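Local coordinates for protein telomeric DNA-binding factor trf1 (Schizosaccharomyces pombe, PDB 6K5S) that probably binds telomeric DNA in fission yeast, at residues L131-Y136 and T187-R192. Sequence-based numbering, arbitrary orientation.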
ATOM      1  N   LEU A 131      21.351  21.515  -6.587  1.00  7.58           N
ATOM      2  CA  LEU A 131      20.744  21.187  -5.300  1.00 10.47           C
ATOM      3  C   LEU A 131      21.440  21.940  -4.172  1.00  8.30           C
ATOM      4  O   LEU A 131      20.782  22.542  -3.317  1.00  9.44           O
ATOM      5  CB  LEU A 131      20.799  19.676  -5.038  1.00  7.60           C
ATOM      6  CG  LEU A 131      20.258  19.301  -3.646  1.00 10.17           C
ATOM      7  CD1 LEU A 131      18.768  19.641  -3.515  1.00  9.63           C
ATOM      8  CD2 LEU A 131      20.457  17.806  -3.419  1.00 14.58           C
ATOM      9  N   LYS A 132      22.775  21.887  -4.134  1.00  8.32           N
ATOM     10  CA  LYS A 132      23.511  22.586  -3.085  1.00  8.36           C
ATOM     11  C   LYS A 132      23.206  24.083  -3.122  1.00 10.65           C
ATOM     12  O   LYS A 132      23.048  24.718  -2.076  1.00  9.07           O
ATOM     13  CB  LYS A 132      25.017  22.334  -3.234  1.00  9.68           C
ATOM     14  CG  LYS A 132      25.429  20.850  -3.016  1.00  7.04           C
ATOM     15  CD  LYS A 132      26.899  20.625  -3.423  1.00 10.71           C
ATOM     16  CE  LYS A 132      27.430  19.218  -3.013  1.00  9.21           C
ATOM     17  NZ  LYS A 132      27.310  19.022  -1.542  1.00  9.94           N
ATOM     18  N   THR A 133      23.050  24.637  -4.320  1.00  6.41           N
ATOM     19  CA  THR A 133      22.735  26.059  -4.447  1.00  9.78           C
ATOM     20  C   THR A 133      21.373  26.381  -3.840  1.00  8.77           C
ATOM     21  O   THR A 133      21.229  27.372  -3.117  1.00  9.04           O
ATOM     22  CB  THR A 133      22.778  26.488  -5.918  1.00  9.76           C
ATOM     23  OG1 THR A 133      24.078  26.196  -6.445  1.00 10.04           O
ATOM     24  CG2 THR A 133      22.522  28.010  -6.018  1.00 12.63           C
ATOM     25  N   GLN A 134      20.363  25.549  -4.111  1.00  8.24           N
ATOM     26  CA  GLN A 134      19.060  25.759  -3.485  1.00  9.72           C
ATOM     27  C   GLN A 134      19.114  25.527  -1.977  1.00  9.25           C
ATOM     28  O   GLN A 134      18.432  26.229  -1.218  1.00  9.43           O
ATOM     29  CB  GLN A 134      17.991  24.858  -4.120  1.00  8.97           C
ATOM     30  CG  GLN A 134      17.691  25.177  -5.612  1.00 10.58           C
ATOM     31  CD  GLN A 134      17.345  26.654  -5.847  1.00 13.40           C
ATOM     32  OE1 GLN A 134      16.538  27.228  -5.118  1.00 10.77           O
ATOM     33  NE2 GLN A 134      17.946  27.253  -6.869  1.00 12.15           N
ATOM     34  N   ALA A 135      19.883  24.534  -1.516  1.00  9.30           N
ATOM     35  CA  ALA A 135      20.017  24.369  -0.067  1.00  8.44           C
ATOM     36  C   ALA A 135      20.616  25.621   0.563  1.00  8.67           C
ATOM     37  O   ALA A 135      20.185  26.052   1.638  1.00  8.01           O
ATOM     38  CB  ALA A 135      20.867  23.144   0.267  1.00  7.89           C
ATOM     39  N   TYR A 136      21.628  26.204  -0.090  1.00  8.30           N
ATOM     40  CA  TYR A 136      22.235  27.422   0.414  1.00 10.21           C
ATOM     41  C   TYR A 136      21.214  28.553   0.472  1.00  9.99           C
ATOM     42  O   TYR A 136      21.101  29.247   1.489  1.00  9.01           O
ATOM     43  CB  TYR A 136      23.448  27.804  -0.456  1.00 10.20           C
ATOM     44  CG  TYR A 136      24.005  29.185  -0.157  1.00 13.47           C
ATOM     45  CD1 TYR A 136      24.669  29.439   1.049  1.00 13.37           C
ATOM     46  CD2 TYR A 136      23.864  30.238  -1.070  1.00 13.61           C
ATOM     47  CE1 TYR A 136      25.183  30.707   1.343  1.00 13.87           C
ATOM     48  CE2 TYR A 136      24.362  31.511  -0.786  1.00 14.87           C
ATOM     49  CZ  TYR A 136      25.041  31.731   0.428  1.00 17.27           C
ATOM     50  OH  TYR A 136      25.558  32.973   0.731  1.00 18.93           O
ATOM     51  N   THR A 187      33.522  24.329  -6.786  1.00 23.44           N
ATOM     52  CA  THR A 187      34.380  25.392  -6.262  1.00 24.49           C
ATOM     53  C   THR A 187      33.996  26.745  -6.845  1.00 24.71           C
ATOM     54  O   THR A 187      33.875  27.737  -6.117  1.00 24.28           O
ATOM     55  CB  THR A 187      35.851  25.090  -6.575  1.00 23.94           C
ATOM     56  OG1 THR A 187      36.161  23.748  -6.181  1.00 30.05           O
ATOM     57  CG2 THR A 187      36.779  26.061  -5.857  1.00 28.87           C
ATOM     58  N   ALA A 188      33.806  26.798  -8.166  1.00 24.59           N
ATOM     59  CA  ALA A 188      33.407  28.037  -8.829  1.00 26.57           C
ATOM     60  C   ALA A 188      32.042  28.522  -8.355  1.00 25.40           C
ATOM     61  O   ALA A 188      31.831  29.733  -8.189  1.00 27.98           O
ATOM     62  CB  ALA A 188      33.399  27.833 -10.343  1.00 24.51           C
ATOM     63  N   ARG A 189      31.091  27.599  -8.152  1.00 19.06           N
ATOM     64  CA  ARG A 189      29.764  27.997  -7.694  1.00 20.49           C
ATOM     65  C   ARG A 189      29.809  28.514  -6.260  1.00 20.85           C
ATOM     66  O   ARG A 189      29.124  29.491  -5.919  1.00 18.51           O
ATOM     67  CB  ARG A 189      28.789  26.818  -7.830  1.00 19.88           C
ATOM     68  CG  ARG A 189      27.411  27.084  -7.254  1.00 17.32           C
ATOM     69  CD  ARG A 189      26.708  28.197  -8.021  1.00 19.26           C
ATOM     70  NE  ARG A 189      26.578  27.880  -9.445  1.00 20.74           N
ATOM     71  CZ  ARG A 189      25.544  27.240  -9.983  1.00 20.02           C
ATOM     72  NH1 ARG A 189      24.537  26.814  -9.221  1.00 18.69           N
ATOM     73  NH2 ARG A 189      25.517  27.007 -11.288  1.00 18.65           N
ATOM     74  N   LYS A 190      30.633  27.893  -5.413  1.00 18.77           N
ATOM     75  CA  LYS A 190      30.787  28.379  -4.044  1.00 20.00           C
ATOM     76  C   LYS A 190      31.280  29.824  -4.029  1.00 22.52           C
ATOM     77  O   LYS A 190      30.724  30.675  -3.327  1.00 19.59           O
ATOM     78  CB  LYS A 190      31.742  27.465  -3.276  1.00 19.51           C
ATOM     79  CG  LYS A 190      31.767  27.672  -1.776  1.00 18.16           C
ATOM     80  CD  LYS A 190      32.956  26.946  -1.163  1.00 18.16           C
ATOM     81  CE  LYS A 190      32.819  26.864   0.341  1.00 21.43           C
ATOM     82  NZ  LYS A 190      34.073  26.384   0.991  1.00 21.73           N
ATOM     83  N   GLU A 191      32.307  30.119  -4.828  1.00 22.91           N
ATOM     84  CA  GLU A 191      32.851  31.471  -4.873  1.00 26.74           C
ATOM     85  C   GLU A 191      31.814  32.460  -5.387  1.00 22.51           C
ATOM     86  O   GLU A 191      31.614  33.527  -4.794  1.00 24.83           O
ATOM     87  CB  GLU A 191      34.107  31.493  -5.749  1.00 32.07           C
ATOM     88  CG  GLU A 191      34.498  32.884  -6.265  1.00 42.36           C
ATOM     89  CD  GLU A 191      35.980  32.984  -6.601  1.00 46.05           C
ATOM     90  OE1 GLU A 191      36.612  31.920  -6.801  1.00 49.92           O
ATOM     91  OE2 GLU A 191      36.512  34.118  -6.662  1.00 52.25           O
ATOM     92  N   ARG A 192      31.140  32.130  -6.495  1.00 22.83           N
ATOM     93  CA  ARG A 192      30.094  33.019  -6.995  1.00 25.38           C
ATOM     94  C   ARG A 192      29.034  33.269  -5.931  1.00 24.66           C
ATOM     95  O   ARG A 192      28.555  34.400  -5.769  1.00 21.57           O
ATOM     96  CB  ARG A 192      29.458  32.443  -8.261  1.00 28.47           C
ATOM     97  CG  ARG A 192      28.122  33.091  -8.598  1.00 31.60           C
ATOM     98  CD  ARG A 192      27.779  32.994 -10.067  1.00 38.09           C
ATOM     99  NE  ARG A 192      28.402  34.070 -10.824  1.00 46.04           N
ATOM    100  CZ  ARG A 192      29.543  33.932 -11.483  1.00 46.41           C
ATOM    101  NH1 ARG A 192      30.053  34.955 -12.150  1.00 46.74           N
ATOM    102  NH2 ARG A 192      30.172  32.760 -11.468  1.00 48.47           N
TER
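Thr133 and Arg189 join helix 122-141 to helix 177-195 in the all-helical domain of this TRF-family protein. The contact is small and mainly polar, burying 84 Å² in all. The nearest CA atoms, those of Thr133 and Arg189, are 8.0 Å apart.

One hydrogen bond links the two segments. Arg189 NH1 donates to Thr133 OG1 at 2.9 Å, with a bent N-H...O angle of 144°. The hydroxyl sits at the edge of the guanidinium, only 14° out of its plane. On Thr133, OG1 lies anti to the carbonyl carbon (chi1 -58°), a rotation that lets it meet both Arg189 NH1 and Met129 O. The bond to Met129 O, one turn back, stays within its own helix.

Just before residues 131-136, Glu130 adds a charged hold. Its OE2 forms a salt bridge with Arg189 NH2, so both terminal nitrogens of the guanidinium grip helix 122-141. A methionine in place of Arg189 would probably leave Glu130 without this charged mate and Thr133 OG1 without its donor from the facing helix.

No carbon of one side chain packs on a carbon of the other. Tyr206, in a loop, touches both side chains. The bends of the arginine at chi2 and chi3 turn its guanidinium so that NH1 meets the hydroxyl. With CG anti to the backbone N (chi1 174°), Arg189 CG itself lies 3.5 Å from Thr133 OG1.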